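Long-range contacts in nourseothricin acetyltransferase (Streptomyces noursei, PDB 5C82), which probably acetylates the antibiotic nourseothricin with acetyl-CoA as donor, as a GNAT-family acetyltransferase, and so confers resistance to it: residues Y12-P17 with D78-V83; T34-T39 with V149-I154; A92-V97 with D110-P115; W143-N148 with A182-M187. The protein carries 1 engineered substitution. One frame throughout, in Å; residues are numbered along the deposited sequence.

Contact 1 of 4, residues Y12-P17 with D78-V83; sequences YRTSVP and DSRTFV
Arg13 and Val83 form an antiparallel hydrogen-bonded pair that attaches strand 11-14, the outermost on this side, to the mixed sheet of the GNAT fold. This is the tight part of the contact: Val83 N donates a hydrogen bond to Arg13 O at 2.9 Å with the donor almost in line with the carbonyl, Arg13 N returns a longer bond to Val83 O, and Ser15 N continues the ladder by bonding to Thr81 O at 2.9 Å. Valine suits the buried side of the pair: its CG2 lies over one face of the Arg13 guanidinium, 3.6 Å from Arg13 NH1. Beyond the aliphatic part of arginine the contact opens to solvent, and there the guanidinium forms a salt bridge with Asp19 while NH1 also reaches Thr14 O.

The other margin, partly exposed, is polar. Arg80 has CG anti to its backbone N (chi1 -158°), the chain is extended from CG to NE, and it meets the Thr14 side chain at about a right angle. Its NE donates to Thr14 OG1 at 3.0 Å within the guanidinium plane, and NH2 adds a weak bond to the same oxygen. Arg80 CG packs over one face of the Phe82 ring, offset toward its rim. Past Ser15 the strands part, and a water accepts from Thr81 N at 3.1 Å and hydrogen-bonds Ser15 OG at 2.8 Å.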
loop_
_atom_site.group_PDB
_atom_site.type_symbol
_atom_site.label_atom_id
_atom_site.label_comp_id
_atom_site.label_asym_id
_atom_site.label_seq_id
_atom_site.Cartn_x
_atom_site.Cartn_y
_atom_site.Cartn_z
ATOM N N TYR A 12 29.533 -6.346 5.652
ATOM C CA TYR A 12 28.365 -5.577 5.244
ATOM C C TYR A 12 28.787 -4.280 4.633
ATOM O O TYR A 12 29.720 -3.661 5.116
ATOM C CB TYR A 12 27.468 -5.283 6.458
ATOM C CG TYR A 12 26.982 -6.514 7.179
ATOM C CD1 TYR A 12 27.718 -7.073 8.224
ATOM C CD2 TYR A 12 25.753 -7.092 6.861
ATOM C CE1 TYR A 12 27.269 -8.208 8.895
ATOM C CE2 TYR A 12 25.306 -8.241 7.511
ATOM C CZ TYR A 12 26.075 -8.803 8.515
ATOM O OH TYR A 12 25.614 -9.923 9.147
ATOM N N ARG A 13 28.080 -3.854 3.584
ATOM C CA ARG A 13 28.334 -2.588 2.905
ATOM C C ARG A 13 27.144 -2.144 2.053
ATOM O O ARG A 13 26.180 -2.887 1.853
ATOM C CB ARG A 13 29.614 -2.658 2.024
ATOM C CG ARG A 13 29.665 -3.782 0.994
ATOM C CD ARG A 13 30.796 -3.531 -0.004
ATOM N NE ARG A 13 30.995 -4.643 -0.938
ATOM C CZ ARG A 13 30.236 -4.873 -2.009
ATOM N NH1 ARG A 13 29.231 -4.061 -2.305
ATOM N NH2 ARG A 13 30.489 -5.905 -2.799
ATOM N N THR A 14 27.251 -0.942 1.509
ATOM C CA THR A 14 26.285 -0.444 0.559
ATOM C C THR A 14 26.608 -1.184 -0.761
ATOM O O THR A 14 27.775 -1.544 -1.005
ATOM C CB THR A 14 26.326 1.082 0.529
ATOM O OG1 THR A 14 25.781 1.549 1.763
ATOM C CG2 THR A 14 25.519 1.666 -0.605
ATOM N N SER A 15 25.568 -1.524 -1.527
ATOM C CA SER A 15 25.739 -2.226 -2.796
ATOM C C SER A 15 26.473 -1.318 -3.813
ATOM O O SER A 15 26.453 -0.089 -3.696
ATOM C CB SER A 15 24.385 -2.598 -3.387
ATOM O OG SER A 15 23.768 -1.422 -3.891
ATOM N N VAL A 16 27.075 -1.950 -4.829
ATOM C CA VAL A 16 27.764 -1.297 -5.942
ATOM C C VAL A 16 27.156 -1.905 -7.215
ATOM O O VAL A 16 26.586 -3.001 -7.107
ATOM C CB VAL A 16 29.319 -1.436 -5.878
ATOM C CG1 VAL A 16 29.895 -0.659 -4.687
ATOM C CG2 VAL A 16 29.782 -2.895 -5.866
ATOM N N PRO A 17 27.246 -1.251 -8.411
ATOM C CA PRO A 17 26.642 -1.858 -9.624
ATOM C C PRO A 17 27.040 -3.317 -9.870
ATOM O O PRO A 17 26.184 -4.109 -10.238
ATOM C CB PRO A 17 27.105 -0.941 -10.765
ATOM C CG PRO A 17 27.369 0.361 -10.108
ATOM C CD PRO A 17 27.865 0.055 -8.717
ATOM N N ASP A 78 17.138 8.917 -1.152
ATOM C CA ASP A 78 16.197 8.256 -0.252
ATOM C C ASP A 78 16.155 6.739 -0.425
ATOM O O ASP A 78 15.652 6.046 0.458
ATOM C CB ASP A 78 14.800 8.880 -0.383
ATOM C CG ASP A 78 14.709 10.321 0.094
ATOM O OD1 ASP A 78 15.378 10.661 1.106
ATOM O OD2 ASP A 78 13.940 11.098 -0.515
ATOM N N SER A 79 16.703 6.226 -1.546
ATOM C CA SER A 79 16.805 4.798 -1.840
ATOM C C SER A 79 18.220 4.280 -1.494
ATOM O O SER A 79 19.192 5.029 -1.644
ATOM C CB SER A 79 16.483 4.534 -3.309
ATOM O OG SER A 79 16.646 3.167 -3.656
ATOM N N ARG A 80 18.326 3.019 -1.006
ATOM C CA ARG A 80 19.599 2.365 -0.673
ATOM C C ARG A 80 19.467 0.843 -0.595
ATOM O O ARG A 80 18.428 0.339 -0.177
ATOM C CB ARG A 80 20.180 2.895 0.642
ATOM C CG ARG A 80 21.690 2.670 0.787
ATOM C CD ARG A 80 22.218 3.604 1.832
ATOM N NE ARG A 80 23.670 3.706 1.849
ATOM C CZ ARG A 80 24.322 4.845 2.034
ATOM N NH1 ARG A 80 23.652 5.984 2.187
ATOM N NH2 ARG A 80 25.648 4.862 2.053
ATOM N N THR A 81 20.534 0.129 -0.991
ATOM C CA THR A 81 20.649 -1.325 -0.911
ATOM C C THR A 81 21.876 -1.673 -0.071
ATOM O O THR A 81 22.973 -1.200 -0.359
ATOM C CB THR A 81 20.733 -1.988 -2.313
ATOM O OG1 THR A 81 19.572 -1.667 -3.068
ATOM C CG2 THR A 81 20.896 -3.521 -2.248
ATOM N N PHE A 82 21.688 -2.526 0.944
ATOM C CA PHE A 82 22.765 -3.046 1.774
ATOM C C PHE A 82 22.949 -4.523 1.474
ATOM O O PHE A 82 21.970 -5.259 1.363
ATOM C CB PHE A 82 22.492 -2.827 3.267
ATOM C CG PHE A 82 22.334 -1.382 3.644
ATOM C CD1 PHE A 82 23.449 -0.565 3.808
ATOM C CD2 PHE A 82 21.079 -0.855 3.921
ATOM C CE1 PHE A 82 23.303 0.773 4.170
ATOM C CE2 PHE A 82 20.929 0.483 4.282
ATOM C CZ PHE A 82 22.042 1.287 4.424
ATOM N N VAL A 83 24.208 -4.949 1.315
ATOM C CA VAL A 83 24.550 -6.345 1.010
ATOM C C VAL A 83 25.339 -6.932 2.156
ATOM O O VAL A 83 26.065 -6.206 2.830
ATOM C CB VAL A 83 25.324 -6.492 -0.339
ATOM C CG1 VAL A 83 24.414 -6.248 -1.548
ATOM C CG2 VAL A 83 26.577 -5.599 -0.384
HETATM O O HOH W 1 22.808 0.945 -2.872
#

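Contact 2 of 4, residues T34-T39 with V149-I154; sequences TVFRVT and VNAPAI
Thr34 OG1 is hydrogen-bonded to Glu49 OE2 on the adjoining strand 44-58, and Ala151 CB lies only 3.2 Å from it. A side chain no larger than alanine suits this position, because CB points toward the strand and also comes 3.5 Å from Thr34 O. Beside it Val35 lays CG1 on the backbone of Val149, 3.7 Å from Val149 CA. The contact joins strand 34-40, an outer member of the small three-stranded antiparallel sheet, to the start of helix 151-158, which follows strand 141-147 of the main GNAT sheet. Asn150 is the N-cap of that helix: its OD1 accepts a weak bond from Ala153 N, and Asn150 O one from Ile154 N at 3.0 Å. No hydrogen bond crosses between the two segments, but Asn148, just before the helical one, is bonded to Phe36 through its backbone and ND2. Phe36, with CG anti to its carbonyl carbon (chi1 -79°), presents the CD1-CE1 side of its ring to the helix. Ala151 CA lies at that edge, in the ring plane. The Phe36 and Ile154 side chains slide past each other in opposite directions, Phe36 CE1 3.8 Å from Ile154 CG2 and CD1 equally near Ile154 CD1.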
loop_
_atom_site.group_PDB
_atom_site.type_symbol
_atom_site.label_atom_id
_atom_site.label_comp_id
_atom_site.label_asym_id
_atom_site.label_seq_id
_atom_site.Cartn_x
_atom_site.Cartn_y
_atom_site.Cartn_z
ATOM N N THR A 34 3.383 -24.253 7.237
ATOM C CA THR A 34 2.219 -23.442 7.667
ATOM C C THR A 34 2.098 -22.193 6.798
ATOM O O THR A 34 3.060 -21.830 6.132
ATOM C CB THR A 34 2.283 -23.010 9.165
ATOM O OG1 THR A 34 3.326 -22.069 9.344
ATOM C CG2 THR A 34 2.472 -24.159 10.142
ATOM N N VAL A 35 0.912 -21.545 6.805
ATOM C CA VAL A 35 0.617 -20.291 6.094
ATOM C C VAL A 35 -0.340 -19.511 6.979
ATOM O O VAL A 35 -1.004 -20.101 7.836
ATOM C CB VAL A 35 0.034 -20.439 4.631
ATOM C CG1 VAL A 35 0.996 -21.172 3.688
ATOM C CG2 VAL A 35 -1.362 -21.087 4.622
ATOM N N PHE A 36 -0.415 -18.199 6.787
ATOM C CA PHE A 36 -1.394 -17.397 7.513
ATOM C C PHE A 36 -2.541 -17.232 6.545
ATOM O O PHE A 36 -2.358 -16.683 5.446
ATOM C CB PHE A 36 -0.826 -16.058 7.988
ATOM C CG PHE A 36 0.031 -16.171 9.235
ATOM C CD1 PHE A 36 1.376 -16.524 9.148
ATOM C CD2 PHE A 36 -0.500 -15.885 10.497
ATOM C CE1 PHE A 36 2.171 -16.606 10.298
ATOM C CE2 PHE A 36 0.294 -15.961 11.645
ATOM C CZ PHE A 36 1.631 -16.308 11.539
ATOM N N ARG A 37 -3.670 -17.870 6.882
ATOM C CA ARG A 37 -4.896 -17.823 6.095
ATOM C C ARG A 37 -5.563 -16.518 6.453
ATOM O O ARG A 37 -5.691 -16.181 7.641
ATOM C CB ARG A 37 -5.827 -19.014 6.436
ATOM C CG ARG A 37 -7.108 -19.057 5.583
ATOM C CD ARG A 37 -7.933 -20.290 5.880
ATOM N NE ARG A 37 -7.331 -21.497 5.305
ATOM C CZ ARG A 37 -7.627 -22.738 5.680
ATOM N NH1 ARG A 37 -8.514 -22.956 6.646
ATOM N NH2 ARG A 37 -7.026 -23.771 5.105
ATOM N N VAL A 38 -5.931 -15.764 5.414
ATOM C CA VAL A 38 -6.581 -14.469 5.540
ATOM C C VAL A 38 -8.073 -14.664 5.238
ATOM O O VAL A 38 -8.429 -15.191 4.184
ATOM C CB VAL A 38 -5.921 -13.385 4.632
ATOM C CG1 VAL A 38 -6.698 -12.082 4.684
ATOM C CG2 VAL A 38 -4.457 -13.156 5.004
ATOM N N THR A 39 -8.925 -14.259 6.175
ATOM C CA THR A 39 -10.375 -14.366 6.028
ATOM C C THR A 39 -11.007 -12.963 6.065
ATOM O O THR A 39 -10.835 -12.223 7.042
ATOM C CB THR A 39 -10.943 -15.308 7.115
ATOM O OG1 THR A 39 -10.445 -16.624 6.901
ATOM C CG2 THR A 39 -12.468 -15.320 7.164
ATOM N N VAL A 149 1.727 -16.411 2.740
ATOM C CA VAL A 149 2.253 -17.782 2.700
ATOM C C VAL A 149 3.649 -17.876 3.315
ATOM O O VAL A 149 4.069 -18.981 3.686
ATOM C CB VAL A 149 2.174 -18.452 1.312
ATOM C CG1 VAL A 149 0.714 -18.603 0.862
ATOM C CG2 VAL A 149 3.028 -17.731 0.266
ATOM N N ASN A 150 4.354 -16.715 3.466
ATOM C CA ASN A 150 5.681 -16.692 4.086
ATOM C C ASN A 150 5.609 -16.683 5.631
ATOM O O ASN A 150 6.123 -15.767 6.263
ATOM C CB ASN A 150 6.567 -15.554 3.530
ATOM C CG ASN A 150 8.062 -15.832 3.604
ATOM O OD1 ASN A 150 8.534 -16.691 4.332
ATOM N ND2 ASN A 150 8.860 -15.110 2.844
ATOM N N ALA A 151 5.009 -17.736 6.239
ATOM C CA ALA A 151 4.927 -17.895 7.715
ATOM C C ALA A 151 6.326 -17.734 8.419
ATOM O O ALA A 151 6.390 -17.032 9.422
ATOM C CB ALA A 151 4.292 -19.238 8.082
ATOM N N PRO A 152 7.450 -18.295 7.894
ATOM C CA PRO A 152 8.758 -18.082 8.559
ATOM C C PRO A 152 9.289 -16.640 8.579
ATOM O O PRO A 152 9.948 -16.266 9.535
ATOM C CB PRO A 152 9.714 -18.999 7.771
ATOM C CG PRO A 152 8.787 -20.040 7.106
ATOM C CD PRO A 152 7.600 -19.204 6.729
ATOM N N ALA A 153 9.072 -15.852 7.513
ATOM C CA ALA A 153 9.516 -14.461 7.486
ATOM C C ALA A 153 8.622 -13.673 8.410
ATOM O O ALA A 153 9.132 -12.827 9.130
ATOM C CB ALA A 153 9.442 -13.891 6.080
ATOM N N ILE A 154 7.304 -13.990 8.427
ATOM C CA ILE A 154 6.317 -13.321 9.282
ATOM C C ILE A 154 6.719 -13.478 10.751
ATOM O O ILE A 154 6.805 -12.485 11.466
ATOM C CB ILE A 154 4.849 -13.764 8.986
ATOM C CG1 ILE A 154 4.402 -13.259 7.597
ATOM C CG2 ILE A 154 3.888 -13.265 10.082
ATOM C CD1 ILE A 154 3.264 -14.058 6.938
#

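Contact 3 of 4, residues A92-V97 with D110-P115; sequences AGFVVV and DIEVAP
Phe94, Asp110 and Glu112 have the most surface buried in this beta hairpin, where strands 91-100 and 105-113 run antiparallel and all three side chains rise from one face. Phe94 pairs directly with Glu112 through two backbone bonds, Phe94 N to Glu112 O at 3.0 Å and Glu112 N to Phe94 O at 3.1 Å. Its CG lies between the backbone N and the carbonyl carbon (chi1 68°), and the ring reaches over toward the partner strand. Asp110 OD2 meets the edge of that ring in its plane, 3.4 Å from CE2, with the carboxylate turned 76° to the ring. A phenylalanine may suit this place, since its weakly positive rim can face a carboxylate oxygen. Glu112 lies alongside, pointing the same way as Phe94, and its CB packs 3.9 Å from Phe94 CE1. Val95 and Ile111 line up on the other face, where helix 122-137 covers them. Toward the start of the pairing, Ala92 and Gly93 both stand opposite Ala84 in a classic beta bulge, and Ala114 N donates to Ala92 O at 2.8 Å. Gly93 has no side chain, and on its other flank Glu112 O of strand 105-113 approaches to 3.1 Å from Gly93 CA.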
loop_
_atom_site.group_PDB
_atom_site.type_symbol
_atom_site.label_atom_id
_atom_site.label_comp_id
_atom_site.label_asym_id
_atom_site.label_seq_id
_atom_site.Cartn_x
_atom_site.Cartn_y
_atom_site.Cartn_z
ATOM N N ALA A 92 25.328 -13.436 0.918
ATOM C CA ALA A 92 24.550 -14.114 1.949
ATOM C C ALA A 92 23.170 -13.494 2.005
ATOM O O ALA A 92 22.201 -14.169 2.396
ATOM C CB ALA A 92 25.235 -13.984 3.301
ATOM N N GLY A 93 23.084 -12.219 1.615
ATOM C CA GLY A 93 21.821 -11.511 1.666
ATOM C C GLY A 93 21.893 -10.050 1.314
ATOM O O GLY A 93 22.984 -9.483 1.212
ATOM N N PHE A 94 20.709 -9.445 1.097
ATOM C CA PHE A 94 20.582 -8.022 0.776
ATOM C C PHE A 94 19.286 -7.448 1.311
ATOM O O PHE A 94 18.335 -8.185 1.582
ATOM C CB PHE A 94 20.717 -7.767 -0.757
ATOM C CG PHE A 94 19.582 -8.319 -1.589
ATOM C CD1 PHE A 94 19.623 -9.624 -2.071
ATOM C CD2 PHE A 94 18.467 -7.536 -1.885
ATOM C CE1 PHE A 94 18.563 -10.145 -2.815
ATOM C CE2 PHE A 94 17.396 -8.061 -2.622
ATOM C CZ PHE A 94 17.452 -9.362 -3.086
ATOM N N VAL A 95 19.225 -6.136 1.409
ATOM C CA VAL A 95 18.010 -5.404 1.814
ATOM C C VAL A 95 17.955 -4.129 0.964
ATOM O O VAL A 95 18.967 -3.434 0.803
ATOM C CB VAL A 95 17.893 -5.132 3.357
ATOM C CG1 VAL A 95 18.980 -4.188 3.871
ATOM C CG2 VAL A 95 16.508 -4.605 3.729
ATOM N N VAL A 96 16.797 -3.866 0.378
ATOM C CA VAL A 96 16.576 -2.678 -0.430
ATOM C C VAL A 96 15.611 -1.849 0.392
ATOM O O VAL A 96 14.579 -2.362 0.845
ATOM C CB VAL A 96 16.027 -2.987 -1.863
ATOM C CG1 VAL A 96 15.896 -1.706 -2.698
ATOM C CG2 VAL A 96 16.889 -4.021 -2.587
ATOM N N VAL A 97 15.964 -0.582 0.605
ATOM C CA VAL A 97 15.169 0.373 1.364
ATOM C C VAL A 97 14.889 1.609 0.537
ATOM O O VAL A 97 15.680 1.980 -0.341
ATOM C CB VAL A 97 15.739 0.702 2.780
ATOM C CG1 VAL A 97 15.943 -0.567 3.609
ATOM C CG2 VAL A 97 17.024 1.543 2.729
ATOM N N ASP A 110 12.561 -4.886 -0.315
ATOM C CA ASP A 110 12.928 -6.272 -0.500
ATOM C C ASP A 110 13.971 -6.611 0.520
ATOM O O ASP A 110 14.801 -5.775 0.822
ATOM C CB ASP A 110 13.512 -6.426 -1.929
ATOM C CG ASP A 110 13.447 -7.820 -2.546
ATOM O OD1 ASP A 110 12.712 -8.682 -2.006
ATOM O OD2 ASP A 110 14.127 -8.046 -3.567
ATOM N N ILE A 111 13.929 -7.826 1.062
ATOM C CA ILE A 111 14.945 -8.373 1.973
ATOM C C ILE A 111 15.018 -9.870 1.692
ATOM O O ILE A 111 13.980 -10.529 1.657
ATOM C CB ILE A 111 14.779 -8.001 3.480
ATOM C CG1 ILE A 111 15.938 -8.608 4.338
ATOM C CG2 ILE A 111 13.362 -8.351 4.025
ATOM C CD1 ILE A 111 16.024 -8.154 5.812
ATOM N N GLU A 112 16.213 -10.383 1.399
ATOM C CA GLU A 112 16.405 -11.799 1.102
ATOM C C GLU A 112 17.722 -12.322 1.605
ATOM O O GLU A 112 18.734 -11.632 1.525
ATOM C CB GLU A 112 16.204 -12.098 -0.392
ATOM C CG GLU A 112 14.812 -12.642 -0.696
ATOM C CD GLU A 112 14.168 -12.106 -1.958
ATOM O OE1 GLU A 112 14.793 -12.197 -3.041
ATOM O OE2 GLU A 112 13.007 -11.645 -1.870
ATOM N N VAL A 113 17.689 -13.519 2.194
ATOM C CA VAL A 113 18.842 -14.201 2.749
ATOM C C VAL A 113 18.945 -15.567 2.039
ATOM O O VAL A 113 17.920 -16.223 1.861
ATOM C CB VAL A 113 18.742 -14.302 4.307
ATOM C CG1 VAL A 113 19.904 -15.101 4.922
ATOM C CG2 VAL A 113 18.671 -12.921 4.941
ATOM N N ALA A 114 20.168 -15.968 1.591
ATOM C CA ALA A 114 20.416 -17.260 0.920
ATOM C C ALA A 114 20.034 -18.371 1.899
ATOM O O ALA A 114 20.306 -18.215 3.085
ATOM C CB ALA A 114 21.868 -17.382 0.489
ATOM N N PRO A 115 19.301 -19.420 1.442
ATOM C CA PRO A 115 18.759 -20.437 2.376
ATOM C C PRO A 115 19.714 -21.034 3.392
ATOM O O PRO A 115 19.277 -21.271 4.516
ATOM C CB PRO A 115 18.185 -21.528 1.455
ATOM C CG PRO A 115 18.594 -21.155 0.069
ATOM C CD PRO A 115 18.861 -19.690 0.059
#

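Contact 4 of 4, residues W143-N148 with A182-M187; sequences WLEVTN and ALYMSM
Trp143 and Tyr184 lie on the same face of two antiparallel strands, and their rings meet obliquely, with planes 43° apart and centroids 4.8 Å from each other. The tryptophan CG is anti to its backbone N (chi1 -179°), and its CZ2 sits over one face of the tyrosine ring, shifted toward the rim and 3.2 Å from CD1. This face continues into the subunit interface, where large aromatic side chains are well suited: Tyr184 packs on Tyr184 of the second subunit, and Trp143 reaches Asp168 of that subunit. Glu145 meets the same tyrosine: its CB lies at the ring edge in the plane, its CG is 3.4 Å from CE1, and the chain bends at chi2 before OE2 bonds to Tyr172 OH. Its aliphatic part also rests on Ala182 CB.

The opposite face holds aliphatic side chains. Leu144 and Met185, a selenomethionine here, lie side by side and point the same way, with Leu144 CD1 4.1 Å from Met185 CB. The Val146 and Met185 side chains cross obliquely, CG1 of Val146 4.2 Å from the selenium. Leu183 extends to the backbone of Asn148, CD1 to CA 3.7 Å, and Ile154 and Tyr157 of helix 151-158 pack onto this face. Between the two faces, Leu144 exchanges backbone bonds with Met185, and Val146 N donates to Leu183 O and Leu183 N to Val146 O, both at 2.8 Å. Such antiparallel pairing of the strand at the sheet's parallel step with the chain's last strand is characteristic of the GNAT fold, to whose C-terminal half it belongs.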
loop_
_atom_site.group_PDB
_atom_site.type_symbol
_atom_site.label_atom_id
_atom_site.label_comp_id
_atom_site.label_asym_id
_atom_site.label_seq_id
_atom_site.Cartn_x
_atom_site.Cartn_y
_atom_site.Cartn_z
ATOM N N TRP A 143 8.659 -0.021 7.579
ATOM C CA TRP A 143 7.485 -0.698 7.054
ATOM C C TRP A 143 7.883 -1.777 6.078
ATOM O O TRP A 143 8.842 -1.600 5.336
ATOM C CB TRP A 143 6.584 0.349 6.362
ATOM C CG TRP A 143 5.303 -0.164 5.766
ATOM C CD1 TRP A 143 4.077 -0.192 6.363
ATOM C CD2 TRP A 143 5.116 -0.684 4.437
ATOM N NE1 TRP A 143 3.131 -0.677 5.483
ATOM C CE2 TRP A 143 3.744 -1.004 4.300
ATOM C CE3 TRP A 143 5.983 -0.957 3.358
ATOM C CZ2 TRP A 143 3.207 -1.507 3.105
ATOM C CZ3 TRP A 143 5.451 -1.467 2.177
ATOM C CH2 TRP A 143 4.075 -1.704 2.047
ATOM N N LEU A 144 7.110 -2.869 6.028
ATOM C CA LEU A 144 7.382 -3.902 5.027
ATOM C C LEU A 144 6.110 -4.611 4.597
ATOM O O LEU A 144 5.092 -4.596 5.292
ATOM C CB LEU A 144 8.482 -4.905 5.478
ATOM C CG LEU A 144 8.178 -5.781 6.711
ATOM C CD1 LEU A 144 7.380 -7.065 6.311
ATOM C CD2 LEU A 144 9.463 -6.152 7.428
ATOM N N GLU A 145 6.211 -5.269 3.460
ATOM C CA GLU A 145 5.186 -6.093 2.868
ATOM C C GLU A 145 5.749 -7.501 2.874
ATOM O O GLU A 145 6.950 -7.678 2.657
ATOM C CB GLU A 145 4.938 -5.622 1.445
ATOM C CG GLU A 145 3.795 -6.327 0.746
ATOM C CD GLU A 145 4.310 -7.361 -0.224
ATOM O OE1 GLU A 145 4.700 -6.988 -1.356
ATOM O OE2 GLU A 145 4.364 -8.546 0.171
ATOM N N VAL A 146 4.883 -8.504 3.149
ATOM C CA VAL A 146 5.237 -9.919 3.152
ATOM C C VAL A 146 4.020 -10.763 2.733
ATOM O O VAL A 146 2.901 -10.519 3.204
ATOM C CB VAL A 146 5.899 -10.387 4.481
ATOM C CG1 VAL A 146 4.996 -10.174 5.702
ATOM C CG2 VAL A 146 6.380 -11.837 4.387
ATOM N N THR A 147 4.226 -11.727 1.815
ATOM C CA THR A 147 3.140 -12.613 1.411
ATOM C C THR A 147 2.693 -13.444 2.615
ATOM O O THR A 147 3.523 -13.868 3.425
ATOM C CB THR A 147 3.488 -13.469 0.186
ATOM O OG1 THR A 147 2.389 -14.348 -0.030
ATOM C CG2 THR A 147 4.776 -14.315 0.375
ATOM N N ASN A 148 1.371 -13.642 2.734
ATOM C CA ASN A 148 0.731 -14.409 3.797
ATOM C C ASN A 148 1.244 -15.877 3.868
ATOM O O ASN A 148 1.176 -16.512 4.928
ATOM C CB ASN A 148 -0.801 -14.364 3.606
ATOM C CG ASN A 148 -1.240 -15.219 2.451
ATOM O OD1 ASN A 148 -0.890 -14.964 1.305
ATOM N ND2 ASN A 148 -1.860 -16.348 2.745
ATOM N N ALA A 182 -1.153 -9.599 0.424
ATOM C CA ALA A 182 0.013 -8.868 0.926
ATOM C C ALA A 182 -0.231 -8.508 2.403
ATOM O O ALA A 182 -1.293 -8.024 2.738
ATOM C CB ALA A 182 0.243 -7.615 0.095
ATOM N N LEU A 183 0.697 -8.818 3.285
ATOM C CA LEU A 183 0.552 -8.455 4.692
ATOM C C LEU A 183 1.523 -7.329 4.978
ATOM O O LEU A 183 2.681 -7.359 4.514
ATOM C CB LEU A 183 0.781 -9.633 5.655
ATOM C CG LEU A 183 -0.056 -10.911 5.470
ATOM C CD1 LEU A 183 0.312 -11.924 6.538
ATOM C CD2 LEU A 183 -1.607 -10.635 5.447
ATOM N N TYR A 184 1.043 -6.329 5.722
ATOM C CA TYR A 184 1.827 -5.149 6.055
ATOM C C TYR A 184 2.253 -5.143 7.510
ATOM O O TYR A 184 1.449 -5.454 8.385
ATOM C CB TYR A 184 1.068 -3.872 5.656
ATOM C CG TYR A 184 0.737 -3.794 4.172
ATOM C CD1 TYR A 184 1.603 -4.313 3.216
ATOM C CD2 TYR A 184 -0.382 -3.093 3.722
ATOM C CE1 TYR A 184 1.335 -4.191 1.858
ATOM C CE2 TYR A 184 -0.665 -2.979 2.361
ATOM C CZ TYR A 184 0.192 -3.543 1.435
ATOM O OH TYR A 184 -0.040 -3.420 0.088
HETATM N N MSE A 185 3.560 -4.897 7.762
HETATM C CA MSE A 185 4.085 -4.871 9.132
HETATM C C MSE A 185 4.922 -3.635 9.351
HETATM O O MSE A 185 5.624 -3.177 8.445
HETATM C CB MSE A 185 4.875 -6.154 9.478
HETATM C CG MSE A 185 4.092 -7.462 9.221
HETATM SE SE MSE A 185 5.089 -9.033 9.709
HETATM C CE MSE A 185 4.919 -8.907 11.738
ATOM N N SER A 186 4.829 -3.069 10.542
ATOM C CA SER A 186 5.585 -1.872 10.835
ATOM C C SER A 186 6.250 -1.940 12.193
ATOM O O SER A 186 5.846 -2.716 13.061
ATOM C CB SER A 186 4.715 -0.624 10.728
ATOM O OG SER A 186 3.711 -0.632 11.729
HETATM N N MSE A 187 7.252 -1.077 12.369
HETATM C CA MSE A 187 7.985 -0.919 13.608
HETATM C C MSE A 187 8.258 0.557 13.790
HETATM O O MSE A 187 8.784 1.142 12.843
HETATM C CB MSE A 187 9.327 -1.654 13.487
HETATM C CG MSE A 187 10.041 -1.775 14.754
HETATM SE SE MSE A 187 11.686 -2.719 14.455
HETATM C CE MSE A 187 12.806 -1.311 13.665
#

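Contacts 1, 3 and 4 lie on one mixed sheet. Contacts 1 and 3 have centres 11 Å apart and share the step from strand 79-85 to 91-100, with Arg80 O 2.7 Å from Val97 N, a probable hydrogen bond. Contacts 2 and 4 touch through Phe36 O and Asn148 ND2, whereas contacts 1 and 2 are on opposite sides of the chain's centre, 29 Å between centres. Contact 3 includes strand 105-113 and contact 4 strand 141-147, parallel neighbours; the nearest atoms of the two contacts are about 6 Å apart. A bound tartrate, probably from crystallisation, lies about 3 Å from the Val113 side chain and 6 Å from that of Val146, consistent with the cleft where GNAT relatives bind acetyl-CoA.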